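Local coordinates for protein glycerate 2-kinase (PDB 1X3L) that catalyses the ATP-dependent phosphorylation of D-glycerate to 2-phosphoglycerate, accepting other nucleotides or pyrophosphate as donors and relying on a divalent metal, preferably magnesium, at residues A[38-43]-A[261-266]; A[62-67]-A[86-91]; A[169-174]-A[211-216]; A[295-300]-A[328-333]; A[365-370]-A[422-427]. All coordinates share one frame; numbering follows the deposited sequence.

Interaction 1: A[38-43]-A[261-266]; sequences IIVQGK and HNFLIA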
# COMPACT_ATOMS: atom_id res chain seq x y z
N ILE A 38 -4.46 1.11 -25.87
CA ILE A 38 -4.35 1.42 -24.45
C ILE A 38 -2.92 1.05 -24.07
O ILE A 38 -2.52 -0.10 -24.23
CB ILE A 38 -5.33 0.59 -23.60
CG1 ILE A 38 -6.77 0.95 -23.97
CG2 ILE A 38 -5.09 0.84 -22.12
CD1 ILE A 38 -7.82 0.17 -23.21
N ILE A 39 -2.15 2.01 -23.57
CA ILE A 39 -0.77 1.74 -23.20
C ILE A 39 -0.55 1.84 -21.69
O ILE A 39 -0.60 2.93 -21.11
CB ILE A 39 0.19 2.71 -23.93
CG1 ILE A 39 -0.14 2.72 -25.43
CG2 ILE A 39 1.64 2.28 -23.73
CD1 ILE A 39 0.70 3.69 -26.24
N VAL A 40 -0.32 0.69 -21.07
CA VAL A 40 -0.12 0.61 -19.63
C VAL A 40 1.35 0.39 -19.29
O VAL A 40 1.91 -0.69 -19.53
CB VAL A 40 -0.95 -0.54 -19.04
CG1 VAL A 40 -0.89 -0.50 -17.52
CG2 VAL A 40 -2.38 -0.43 -19.51
N GLN A 41 1.97 1.41 -18.71
CA GLN A 41 3.38 1.36 -18.35
C GLN A 41 4.19 0.81 -19.52
O GLN A 41 5.08 -0.03 -19.34
CB GLN A 41 3.59 0.49 -17.10
CG GLN A 41 2.79 0.95 -15.88
CD GLN A 41 3.23 0.29 -14.58
OE1 GLN A 41 3.48 -0.91 -14.53
NE2 GLN A 41 3.31 1.08 -13.51
N GLY A 42 3.88 1.27 -20.73
CA GLY A 42 4.61 0.82 -21.90
C GLY A 42 3.98 -0.32 -22.69
O GLY A 42 4.16 -0.40 -23.90
N LYS A 43 3.26 -1.20 -22.00
CA LYS A 43 2.62 -2.35 -22.65
C LYS A 43 1.40 -1.87 -23.44
O LYS A 43 0.47 -1.29 -22.87
CB LYS A 43 2.19 -3.37 -21.60
CG LYS A 43 1.76 -4.73 -22.15
CD LYS A 43 2.94 -5.53 -22.68
CE LYS A 43 2.53 -6.94 -23.09
NZ LYS A 43 1.51 -6.95 -24.18
N HIS A 261 -2.84 -9.39 -17.29
CA HIS A 261 -1.61 -8.69 -16.96
C HIS A 261 -1.72 -7.86 -15.68
O HIS A 261 -2.63 -7.05 -15.53
CB HIS A 261 -1.22 -7.79 -18.12
CG HIS A 261 -1.27 -8.47 -19.45
ND1 HIS A 261 -0.20 -9.16 -19.97
CD2 HIS A 261 -2.28 -8.62 -20.34
CE1 HIS A 261 -0.54 -9.69 -21.13
NE2 HIS A 261 -1.80 -9.38 -21.38
N ASN A 262 -0.78 -8.06 -14.78
CA ASN A 262 -0.76 -7.35 -13.51
C ASN A 262 0.24 -6.20 -13.54
O ASN A 262 1.40 -6.38 -13.91
CB ASN A 262 -0.43 -8.31 -12.38
CG ASN A 262 -1.56 -9.29 -12.10
OD1 ASN A 262 -2.61 -8.90 -11.59
ND2 ASN A 262 -1.35 -10.55 -12.44
N PHE A 263 -0.24 -5.01 -13.17
CA PHE A 263 0.58 -3.81 -13.13
C PHE A 263 0.48 -3.17 -11.75
O PHE A 263 -0.61 -2.97 -11.22
CB PHE A 263 0.09 -2.79 -14.16
CG PHE A 263 0.12 -3.29 -15.58
CD1 PHE A 263 1.27 -3.18 -16.35
CD2 PHE A 263 -1.02 -3.87 -16.15
CE1 PHE A 263 1.30 -3.64 -17.67
CE2 PHE A 263 -1.01 -4.33 -17.47
CZ PHE A 263 0.15 -4.21 -18.23
N LEU A 264 1.63 -2.87 -11.15
CA LEU A 264 1.66 -2.21 -9.85
C LEU A 264 1.83 -0.75 -10.25
O LEU A 264 2.87 -0.37 -10.80
CB LEU A 264 2.86 -2.72 -9.03
CG LEU A 264 3.05 -2.15 -7.62
CD1 LEU A 264 1.80 -2.38 -6.78
CD2 LEU A 264 4.26 -2.83 -6.97
N ILE A 265 0.82 0.08 -9.99
CA ILE A 265 0.87 1.48 -10.40
C ILE A 265 1.08 2.53 -9.31
O ILE A 265 1.20 3.72 -9.60
CB ILE A 265 -0.38 1.85 -11.21
CG1 ILE A 265 -1.61 1.85 -10.29
CG2 ILE A 265 -0.58 0.85 -12.34
CD1 ILE A 265 -2.84 2.48 -10.92
N ALA A 266 1.10 2.10 -8.05
CA ALA A 266 1.33 3.02 -6.95
C ALA A 266 1.96 2.18 -5.87
O ALA A 266 1.46 1.11 -5.53
CB ALA A 266 0.01 3.63 -6.46
O HOH W 1 4.04 -3.06 -12.85
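The side-chain amide of Gln-41 reaches across to the backbone of Leu-264, where NE2 donates to O at 3.1 Å. The bond is bent, 144° at the hydrogen, and NE2 sits well above the carbonyl plane of Leu-264. The other end of the same amide is used too: OE1 accepts from a water at 2.8 Å, and that water in turn accepts from Leu-264 N, 3.0 Å from it. One glutamine thus serves Leu-264 O directly and Leu-264 N through the water, an arrangement that would help fix the rotation of its amide.

Beside this lies the apolar half. Val-40 CG1, placed anti to its own backbone N (chi1 -172°), stands over the centre of the Phe-263 ring, 3.5 Å from the centroid and only 8° off the normal, a CH-pi contact. The ring edge is lined by Gln-41 OE1, 3.7 Å from Phe-263 CD1, and by Lys-43 CB, 4.0 Å from Phe-263 CZ. The amide plane of Gln-41 is almost perpendicular to the ring. Phe-45 of strand 43-46 also packs against Phe-263, and Val-40 rests on Leu-192 of strand 188-194.

Val-40 to Lys-43 is a type I' turn, the tight two-residue connection of a beta hairpin; here the hairpin of strands 37-40 and 43-46 is laid against strand 260-266, an outermost strand of the six-stranded parallel sheet.

Interaction 2: A[62-67]-A[86-91]; sequences EMARAI and KELKRI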
# COMPACT_ATOMS: atom_id res chain seq x y z
N GLU A 62 -12.12 6.07 -6.80
CA GLU A 62 -11.16 7.00 -7.37
C GLU A 62 -10.45 6.38 -8.58
O GLU A 62 -10.28 7.03 -9.60
CB GLU A 62 -10.14 7.44 -6.31
CG GLU A 62 -10.67 8.56 -5.42
CD GLU A 62 -10.92 9.85 -6.19
OE1 GLU A 62 -9.93 10.56 -6.52
OE2 GLU A 62 -12.10 10.16 -6.48
N MET A 63 -10.05 5.12 -8.47
CA MET A 63 -9.37 4.46 -9.58
C MET A 63 -10.33 4.31 -10.76
O MET A 63 -9.96 4.55 -11.91
CB MET A 63 -8.83 3.09 -9.14
CG MET A 63 -7.64 3.21 -8.19
SD MET A 63 -7.10 1.66 -7.47
CE MET A 63 -6.11 0.97 -8.82
N ALA A 64 -11.57 3.92 -10.47
CA ALA A 64 -12.60 3.75 -11.50
C ALA A 64 -12.87 5.06 -12.23
O ALA A 64 -13.06 5.08 -13.44
CB ALA A 64 -13.89 3.23 -10.87
N ARG A 65 -12.90 6.16 -11.47
CA ARG A 65 -13.15 7.47 -12.05
C ARG A 65 -12.09 7.83 -13.09
O ARG A 65 -12.40 8.42 -14.13
CB ARG A 65 -13.19 8.52 -10.93
CG ARG A 65 -13.61 9.91 -11.37
CD ARG A 65 -13.94 10.79 -10.16
NE ARG A 65 -12.79 11.02 -9.28
CZ ARG A 65 -11.83 11.91 -9.52
NH1 ARG A 65 -11.87 12.67 -10.60
NH2 ARG A 65 -10.82 12.04 -8.66
N ALA A 66 -10.84 7.45 -12.82
CA ALA A 66 -9.75 7.73 -13.75
C ALA A 66 -9.97 6.99 -15.07
O ALA A 66 -9.77 7.54 -16.15
CB ALA A 66 -8.41 7.32 -13.13
N ILE A 67 -10.37 5.72 -14.98
CA ILE A 67 -10.61 4.93 -16.18
C ILE A 67 -11.74 5.53 -17.02
O ILE A 67 -11.63 5.61 -18.25
CB ILE A 67 -10.94 3.47 -15.82
CG1 ILE A 67 -9.72 2.81 -15.18
CG2 ILE A 67 -11.35 2.71 -17.07
CD1 ILE A 67 -8.51 2.73 -16.09
N LYS A 86 -18.98 8.14 -3.38
CA LYS A 86 -18.55 8.82 -4.61
C LYS A 86 -19.12 8.14 -5.86
O LYS A 86 -18.62 7.11 -6.31
CB LYS A 86 -17.02 8.86 -4.70
CG LYS A 86 -16.37 9.78 -3.67
CD LYS A 86 -14.85 9.67 -3.69
CE LYS A 86 -14.38 8.29 -3.21
NZ LYS A 86 -12.89 8.20 -3.13
N GLU A 87 -20.16 8.74 -6.42
CA GLU A 87 -20.84 8.23 -7.61
C GLU A 87 -20.00 8.20 -8.88
O GLU A 87 -19.07 9.00 -9.05
CB GLU A 87 -22.11 9.05 -7.86
CG GLU A 87 -21.85 10.55 -7.94
CD GLU A 87 -23.12 11.37 -8.13
OE1 GLU A 87 -23.77 11.23 -9.19
OE2 GLU A 87 -23.47 12.14 -7.21
N LEU A 88 -20.34 7.28 -9.78
CA LEU A 88 -19.65 7.13 -11.05
C LEU A 88 -20.63 7.23 -12.22
O LEU A 88 -21.84 7.08 -12.04
CB LEU A 88 -18.92 5.78 -11.10
CG LEU A 88 -17.75 5.64 -10.11
CD1 LEU A 88 -17.23 4.21 -10.11
CD2 LEU A 88 -16.64 6.61 -10.50
N LYS A 89 -20.10 7.47 -13.42
CA LYS A 89 -20.93 7.62 -14.61
C LYS A 89 -21.56 6.34 -15.13
O LYS A 89 -22.76 6.30 -15.38
CB LYS A 89 -20.12 8.30 -15.71
CG LYS A 89 -19.71 9.72 -15.36
CD LYS A 89 -18.74 10.31 -16.36
CE LYS A 89 -18.31 11.71 -15.93
NZ LYS A 89 -17.28 12.29 -16.83
N ARG A 90 -20.76 5.29 -15.30
CA ARG A 90 -21.29 4.03 -15.81
C ARG A 90 -20.91 2.83 -14.97
O ARG A 90 -21.13 1.68 -15.37
CB ARG A 90 -20.83 3.82 -17.25
CG ARG A 90 -21.19 4.95 -18.19
CD ARG A 90 -21.37 4.43 -19.59
NE ARG A 90 -22.40 3.40 -19.63
CZ ARG A 90 -22.74 2.71 -20.71
NH1 ARG A 90 -22.13 2.95 -21.86
NH2 ARG A 90 -23.70 1.79 -20.64
N ILE A 91 -20.36 3.08 -13.79
CA ILE A 91 -19.95 2.01 -12.90
C ILE A 91 -20.78 2.04 -11.62
O ILE A 91 -20.86 3.05 -10.93
CB ILE A 91 -18.45 2.14 -12.54
CG1 ILE A 91 -17.62 2.09 -13.83
CG2 ILE A 91 -18.04 1.02 -11.60
CD1 ILE A 91 -16.16 2.38 -13.63
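Ala-64 and Leu-88 meet where helix 60-70, the helix of the beta-alpha-beta crossover from strand 51-56 to strand 75-81, is covered by the loop leading on to strand 92-96. Two loop side chains close on Ala-64 CB: Leu-88 CD1 at 3.6 Å and Ile-91 CD1 at 3.7 Å. The second methyl of Leu-88, CD2, lies beside the helix backbone, 3.9 Å from Arg-65 N.

Beside this the contact becomes charged. Arg-65 grips Glu-62 side-on, NH2 to OE1 at 2.7 Å and NE to OE2 at 3.0 Å, with both oxygens close to the guanidinium plane. Glu-62 folds back for this at chi2 (-65°). OE1 is met on its syn side, whereas NE approaches OE2 from above the carboxylate plane. Lys-86 crosses Glu-62 at about a right angle, and its NZ lies closer to the methylene than to the charge: 3.2 Å from Glu-62 CG, but 4.0 Å from Glu-62 OE2, a long salt bridge.

The side chain of Lys-86 is about 8 Å from that of Lys-58, which by similarity binds substrate. Elsewhere the loop backbone at Lys-89 and Arg-90 is bonded by Glu-68 of the same helix, and Tyr-24 of helix 23-30 makes a cation-pi contact with Arg-65. Met-63 and Ile-67 pack on strand 124-129, and Met-63 also on strand 188-194.

Interaction 3: A[169-174]-A[211-216]; sequences VRKHIS and VKDPTT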
# COMPACT_ATOMS: atom_id res chain seq x y z
N VAL A 169 -5.32 -20.88 3.64
CA VAL A 169 -6.61 -21.46 3.94
C VAL A 169 -7.72 -20.61 3.33
O VAL A 169 -8.59 -21.13 2.65
CB VAL A 169 -6.84 -21.58 5.46
CG1 VAL A 169 -8.23 -22.11 5.75
CG2 VAL A 169 -5.80 -22.52 6.07
N ARG A 170 -7.67 -19.29 3.54
CA ARG A 170 -8.69 -18.40 3.01
C ARG A 170 -8.77 -18.43 1.48
O ARG A 170 -9.86 -18.40 0.90
CB ARG A 170 -8.48 -16.95 3.49
CG ARG A 170 -8.67 -16.76 5.00
CD ARG A 170 -8.65 -15.28 5.42
NE ARG A 170 -7.44 -14.58 5.00
CZ ARG A 170 -7.29 -13.96 3.83
NH1 ARG A 170 -8.29 -13.92 2.96
NH2 ARG A 170 -6.14 -13.38 3.53
N LYS A 171 -7.61 -18.49 0.83
CA LYS A 171 -7.59 -18.54 -0.63
C LYS A 171 -8.27 -19.80 -1.16
O LYS A 171 -8.83 -19.79 -2.26
CB LYS A 171 -6.15 -18.47 -1.16
CG LYS A 171 -5.50 -17.09 -1.02
CD LYS A 171 -4.09 -17.06 -1.60
CE LYS A 171 -3.51 -15.65 -1.51
NZ LYS A 171 -2.25 -15.50 -2.27
N HIS A 172 -8.24 -20.87 -0.38
CA HIS A 172 -8.85 -22.13 -0.81
C HIS A 172 -10.32 -22.33 -0.44
O HIS A 172 -10.85 -23.43 -0.59
CB HIS A 172 -8.02 -23.32 -0.33
CG HIS A 172 -6.74 -23.50 -1.09
ND1 HIS A 172 -5.61 -22.75 -0.83
CD2 HIS A 172 -6.44 -24.27 -2.16
CE1 HIS A 172 -4.67 -23.05 -1.71
NE2 HIS A 172 -5.15 -23.97 -2.53
N ILE A 173 -10.98 -21.28 0.04
CA ILE A 173 -12.41 -21.36 0.37
C ILE A 173 -13.10 -20.12 -0.15
O ILE A 173 -14.19 -19.75 0.30
CB ILE A 173 -12.67 -21.50 1.88
CG1 ILE A 173 -11.98 -20.37 2.65
CG2 ILE A 173 -12.21 -22.87 2.36
CD1 ILE A 173 -12.26 -20.41 4.14
N SER A 174 -12.46 -19.48 -1.13
CA SER A 174 -12.98 -18.28 -1.76
C SER A 174 -13.06 -18.50 -3.26
O SER A 174 -12.15 -19.07 -3.86
CB SER A 174 -12.07 -17.09 -1.46
OG SER A 174 -12.40 -15.99 -2.30
N VAL A 211 -3.41 -13.01 -9.10
CA VAL A 211 -2.03 -13.50 -9.17
C VAL A 211 -1.98 -14.97 -8.78
O VAL A 211 -2.87 -15.48 -8.10
CB VAL A 211 -1.09 -12.70 -8.23
CG1 VAL A 211 -0.99 -11.26 -8.70
CG2 VAL A 211 -1.59 -12.77 -6.81
N LYS A 212 -0.93 -15.65 -9.22
CA LYS A 212 -0.78 -17.06 -8.92
C LYS A 212 -0.74 -17.32 -7.42
O LYS A 212 -0.37 -16.46 -6.63
CB LYS A 212 0.49 -17.62 -9.56
CG LYS A 212 0.49 -17.56 -11.08
CD LYS A 212 1.66 -18.35 -11.68
CE LYS A 212 3.00 -17.73 -11.32
NZ LYS A 212 3.10 -16.32 -11.82
N ASP A 213 -1.15 -18.53 -7.04
CA ASP A 213 -1.14 -18.98 -5.66
C ASP A 213 -0.57 -20.39 -5.66
O ASP A 213 -1.26 -21.35 -6.02
CB ASP A 213 -2.55 -18.99 -5.06
CG ASP A 213 -2.61 -19.77 -3.75
OD1 ASP A 213 -1.59 -19.81 -3.03
OD2 ASP A 213 -3.68 -20.35 -3.44
N PRO A 214 0.70 -20.54 -5.26
CA PRO A 214 1.36 -21.84 -5.21
C PRO A 214 0.83 -22.81 -4.16
O PRO A 214 1.03 -24.01 -4.28
CB PRO A 214 2.83 -21.47 -4.98
CG PRO A 214 2.72 -20.24 -4.14
CD PRO A 214 1.62 -19.46 -4.84
N THR A 215 0.16 -22.30 -3.13
CA THR A 215 -0.36 -23.19 -2.09
C THR A 215 -1.46 -24.10 -2.64
O THR A 215 -2.09 -23.79 -3.66
CB THR A 215 -0.91 -22.40 -0.88
OG1 THR A 215 -2.06 -21.65 -1.27
CG2 THR A 215 0.16 -21.45 -0.35
N THR A 216 -1.69 -25.21 -1.96
CA THR A 216 -2.68 -26.19 -2.41
C THR A 216 -3.69 -26.54 -1.33
O THR A 216 -3.60 -26.07 -0.20
CB THR A 216 -1.98 -27.49 -2.80
OG1 THR A 216 -1.29 -28.02 -1.66
CG2 THR A 216 -0.97 -27.24 -3.92
O HOH W 2 -2.85 -15.33 -5.12
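The His-172 ring is set into the loop 211-216, with Thr-215 OG1 at its edge, 3.0 Å from CE1, and Thr-216 O above one face, offset toward the rim. A first torsion of -73° turns CG away from the carbonyl carbon of His-172. Both ring nitrogens have partners beyond the two segments, ND1 with Thr-168 O and NE2 with Glu-251; acceptors at both would suit a protonated ring.

Asp-213, its CG anti to the backbone N (chi1 166°), builds an Asx turn. Its OD1 is gripped twice: Thr-215 OG1 donates into the syn lone pair at 2.6 Å, while Thr-215 N comes from high above the carboxylate plane at 3.0 Å. The other oxygen, OD2, is 3.4 Å from His-172 CE1 and bonds to Thr-252.

Lys-171 runs out straight beyond CG and crosses the aspartate obliquely, CD lying 3.8 Å from Asp-213 CG. NZ passes it by, 4.4 Å from Asp-213 OD1, to bond Glu-203 O and a water, 2.9 Å from NZ, which also serves Val-211 O.

The contact joins the C-terminal end of helix 163-171, backed by helix 146-158, to the loop after strand 188-194, just where Thr-216 N-caps helix 217-226.

Interaction 4: A[295-300]-A[328-333]; sequences GEAKDA and GETTVT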
# COMPACT_ATOMS: atom_id res chain seq x y z
N GLY A 295 12.28 -1.63 11.10
CA GLY A 295 13.03 -1.57 12.35
C GLY A 295 12.58 -0.43 13.24
O GLY A 295 11.60 0.25 12.94
N GLU A 296 13.30 -0.21 14.33
CA GLU A 296 12.97 0.84 15.29
C GLU A 296 13.18 2.25 14.73
O GLU A 296 14.26 2.59 14.24
CB GLU A 296 13.82 0.66 16.56
CG GLU A 296 13.31 1.42 17.79
CD GLU A 296 11.93 0.95 18.25
OE1 GLU A 296 11.59 -0.23 18.02
OE2 GLU A 296 11.19 1.76 18.84
N ALA A 297 12.12 3.05 14.81
CA ALA A 297 12.15 4.43 14.31
C ALA A 297 13.31 5.26 14.83
O ALA A 297 14.06 5.84 14.05
CB ALA A 297 10.83 5.12 14.65
N LYS A 298 13.46 5.32 16.15
CA LYS A 298 14.53 6.10 16.78
C LYS A 298 15.89 5.79 16.16
O LYS A 298 16.68 6.69 15.84
CB LYS A 298 14.57 5.81 18.28
CG LYS A 298 15.81 6.34 18.99
CD LYS A 298 15.92 5.77 20.40
CE LYS A 298 17.25 6.10 21.05
NZ LYS A 298 17.44 7.56 21.29
N ASP A 299 16.16 4.50 16.00
CA ASP A 299 17.42 4.04 15.44
C ASP A 299 17.55 4.35 13.94
O ASP A 299 18.64 4.64 13.46
CB ASP A 299 17.56 2.56 15.75
CG ASP A 299 17.58 2.30 17.26
OD1 ASP A 299 18.59 2.65 17.90
OD2 ASP A 299 16.58 1.80 17.81
N ALA A 300 16.43 4.32 13.22
CA ALA A 300 16.48 4.65 11.80
C ALA A 300 16.94 6.11 11.68
O ALA A 300 17.70 6.46 10.79
CB ALA A 300 15.10 4.47 11.16
N GLY A 328 9.86 2.61 3.40
CA GLY A 328 9.52 1.42 4.16
C GLY A 328 8.51 1.77 5.23
O GLY A 328 7.60 2.56 4.99
N GLU A 329 8.65 1.18 6.41
CA GLU A 329 7.74 1.47 7.51
C GLU A 329 8.43 1.06 8.81
O GLU A 329 8.60 -0.13 9.08
CB GLU A 329 6.42 0.71 7.34
CG GLU A 329 5.32 1.19 8.30
CD GLU A 329 4.56 2.42 7.79
OE1 GLU A 329 5.16 3.31 7.16
OE2 GLU A 329 3.34 2.52 8.05
N THR A 330 8.84 2.05 9.60
CA THR A 330 9.51 1.75 10.86
C THR A 330 8.46 1.65 11.96
O THR A 330 7.29 1.93 11.74
CB THR A 330 10.51 2.85 11.25
OG1 THR A 330 9.82 4.10 11.42
CG2 THR A 330 11.59 2.99 10.18
N THR A 331 8.90 1.25 13.15
CA THR A 331 7.98 1.11 14.26
C THR A 331 8.57 1.62 15.57
O THR A 331 9.79 1.71 15.72
CB THR A 331 7.57 -0.37 14.47
OG1 THR A 331 8.75 -1.17 14.61
CG2 THR A 331 6.76 -0.87 13.30
N VAL A 332 7.70 1.97 16.50
CA VAL A 332 8.13 2.44 17.80
C VAL A 332 7.72 1.39 18.83
O VAL A 332 6.54 1.03 18.93
CB VAL A 332 7.48 3.79 18.15
CG1 VAL A 332 7.97 4.26 19.52
CG2 VAL A 332 7.82 4.83 17.08
N THR A 333 8.70 0.88 19.56
CA THR A 333 8.45 -0.12 20.58
C THR A 333 8.15 0.60 21.89
O THR A 333 9.02 1.28 22.44
CB THR A 333 9.68 -1.02 20.79
OG1 THR A 333 10.00 -1.67 19.55
CG2 THR A 333 9.40 -2.08 21.85
O HOH W 3 9.37 -1.96 11.23
O HOH W 4 10.86 -2.17 16.15
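The carboxylate of Glu-296 is the flat group here, and Thr-333 holds both its oxygens. Thr-333 N donates into the syn lone pair of OE2 in a nearly straight bond of 2.7 Å, and Thr-333 OG1 donates to OE1 at 2.6 Å, also on the syn side though 25° out of the plane. Over one face lies Thr-331 O, 3.4 Å from Glu-296 CD, an acceptor that makes no bond with the carboxylate. A water bridges OE1 to Thr-331 OG1. Glu-296 CB starts away from the partner segment, and the bend at chi2 (63°) swings CD back.

Beneath this clamp the backbones are bridged between Glu-296 and Thr-331: Thr-331 N donates to Gly-295 O at 2.9 Å, and Thr-331 O receives Ala-297 N at 2.8 Å. The apolar side is formed by Ala-297 CB against Val-332 CG2, 3.9 Å apart, and Ala-300 CB near Thr-330 CG2.

Glu-296 occupies the N-cap position of helix 297-314, which links the neighbouring parallel strands 285-290 and 322-328: a beta-alpha-beta crossover in which the chain leaving the second strand runs beside the start of the helix and takes up its first N-H.

Interaction 5: A[365-370]-A[422-427]; sequences FDTDGT and GTNVNS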
# COMPACT_ATOMS: atom_id res chain seq x y z
N PHE A 365 7.83 10.97 6.73
CA PHE A 365 6.38 11.04 6.76
C PHE A 365 5.69 9.77 6.28
O PHE A 365 6.24 9.02 5.48
CB PHE A 365 5.91 12.22 5.91
CG PHE A 365 6.26 12.09 4.45
CD1 PHE A 365 5.30 11.72 3.52
CD2 PHE A 365 7.56 12.32 4.01
CE1 PHE A 365 5.62 11.58 2.16
CE2 PHE A 365 7.90 12.18 2.66
CZ PHE A 365 6.93 11.81 1.74
N ASP A 366 4.48 9.55 6.78
CA ASP A 366 3.68 8.40 6.40
C ASP A 366 2.73 8.91 5.31
O ASP A 366 2.00 9.88 5.54
CB ASP A 366 2.88 7.89 7.60
CG ASP A 366 2.42 6.46 7.44
OD1 ASP A 366 1.89 6.11 6.36
OD2 ASP A 366 2.59 5.68 8.40
N THR A 367 2.73 8.27 4.15
CA THR A 367 1.88 8.71 3.06
C THR A 367 0.38 8.57 3.32
O THR A 367 -0.42 9.07 2.54
CB THR A 367 2.21 7.97 1.73
OG1 THR A 367 2.08 6.56 1.92
CG2 THR A 367 3.64 8.31 1.29
N ASP A 368 -0.01 7.89 4.40
CA ASP A 368 -1.44 7.77 4.67
C ASP A 368 -1.96 8.97 5.46
O ASP A 368 -3.14 9.03 5.78
CB ASP A 368 -1.80 6.46 5.38
CG ASP A 368 -1.29 6.37 6.80
OD1 ASP A 368 -0.99 7.42 7.41
OD2 ASP A 368 -1.21 5.24 7.32
N GLY A 369 -1.07 9.91 5.77
CA GLY A 369 -1.49 11.11 6.48
C GLY A 369 -1.41 11.14 7.99
O GLY A 369 -1.52 12.22 8.58
N THR A 370 -1.23 9.99 8.62
CA THR A 370 -1.12 9.96 10.08
C THR A 370 0.12 9.18 10.49
O THR A 370 0.57 8.27 9.79
CB THR A 370 -2.36 9.33 10.74
OG1 THR A 370 -2.55 8.00 10.26
CG2 THR A 370 -3.61 10.16 10.43
N GLY A 422 -5.68 10.52 0.96
CA GLY A 422 -6.41 9.69 0.02
C GLY A 422 -5.64 8.48 -0.50
O GLY A 422 -6.01 7.90 -1.51
N THR A 423 -4.56 8.11 0.18
CA THR A 423 -3.78 6.96 -0.26
C THR A 423 -2.91 6.37 0.85
O THR A 423 -2.97 6.83 2.00
CB THR A 423 -2.88 7.32 -1.46
OG1 THR A 423 -2.21 6.14 -1.93
CG2 THR A 423 -1.85 8.37 -1.06
N ASN A 424 -2.12 5.36 0.51
CA ASN A 424 -1.24 4.72 1.47
C ASN A 424 -0.22 3.79 0.84
O ASN A 424 -0.56 2.69 0.40
CB ASN A 424 -2.06 3.95 2.52
CG ASN A 424 -1.18 3.20 3.51
OD1 ASN A 424 -0.03 3.55 3.73
ND2 ASN A 424 -1.74 2.16 4.12
N VAL A 425 1.02 4.25 0.77
CA VAL A 425 2.10 3.44 0.24
C VAL A 425 3.22 3.44 1.27
O VAL A 425 4.40 3.36 0.95
CB VAL A 425 2.62 3.97 -1.12
CG1 VAL A 425 1.52 3.84 -2.17
CG2 VAL A 425 3.06 5.42 -1.00
N ASN A 426 2.81 3.55 2.53
CA ASN A 426 3.66 3.55 3.72
C ASN A 426 4.54 4.81 3.84
O ASN A 426 4.19 5.89 3.37
CB ASN A 426 4.55 2.30 3.67
CG ASN A 426 3.71 1.08 3.94
OD1 ASN A 426 2.87 1.06 4.84
ND2 ASN A 426 3.96 0.03 3.14
N SER A 427 5.69 4.70 4.49
CA SER A 427 6.51 5.88 4.77
C SER A 427 7.77 6.10 3.98
O SER A 427 8.37 5.17 3.43
CB SER A 427 6.86 5.90 6.26
OG SER A 427 5.69 5.92 7.06
O HOH W 5 1.01 3.64 6.20
O HOH W 6 -5.22 7.76 3.38
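Thr-367 plugs into the bend of 423-427 just beyond the point where strands 359-366 and 427-435 pair antiparallel, Asp-366 facing Ser-427 as a non-hydrogen-bonded pair. Thr-367 CB lies 3.3 Å from Asn-426 O. From there OG1, between its own backbone N and carbonyl carbon (chi1 58°), does double duty: it donates to Asn-426 O at 2.6 Å, in the carbonyl plane and on a lone pair, and accepts from Val-425 N at 2.8 Å. The methyl CG2 lies against Asn-426 O, 3.2 Å away, and near Val-425 CG2. Asn-426 O is gripped a second time by Thr-367 N, which approaches from above the carbonyl plane at 2.9 Å. The backbone N-H and the hydroxyl of one threonine thus hold a single carbonyl.

Asp-366, Asp-368 and Asn-424 each form an Asx turn with the backbone N two residues on, and 366-369 is a type I turn. The side chains of Asp-368 and Asn-424 run alongside each other in one direction, while Asp-368 CA makes a CH...O contact with Thr-423 O. Ser-427 OG bonds to Glu-329, whose other carboxylate oxygen lies close to Asp-366 OD2. The side chain of Asn-424 is about 6 Å from that of Lys-58, a substrate-binding residue by similarity, consistent with a place beside the active site. A water lies between the segments, 2.6 Å from Asp-366 OD1 and 2.7 Å from Asn-424 OD1.

Overall arrangement
Interactions 1, 2 and 3 belong to the half of the chain built round the six-stranded parallel sheet, 4 and 5 to the half with the mixed sheet. Along the sequence, 2 and then 3 fall between the two segments of 1, after which 4 closes before 5 opens. Strand 260-266 touches Met-63 of interaction 2, Val-211 of interaction 3 and, across the two halves, Val-425 of interaction 5. Interactions 4 and 5, centres about 15 Å apart, are joined by hydrogen bonds of Gly-328 O and Glu-329 OE1 with Ser-427. Interaction 5 lies nearest the chain centre, where the mixed-sheet half comes near Lys-58 of the other half, a substrate-binding residue by similarity.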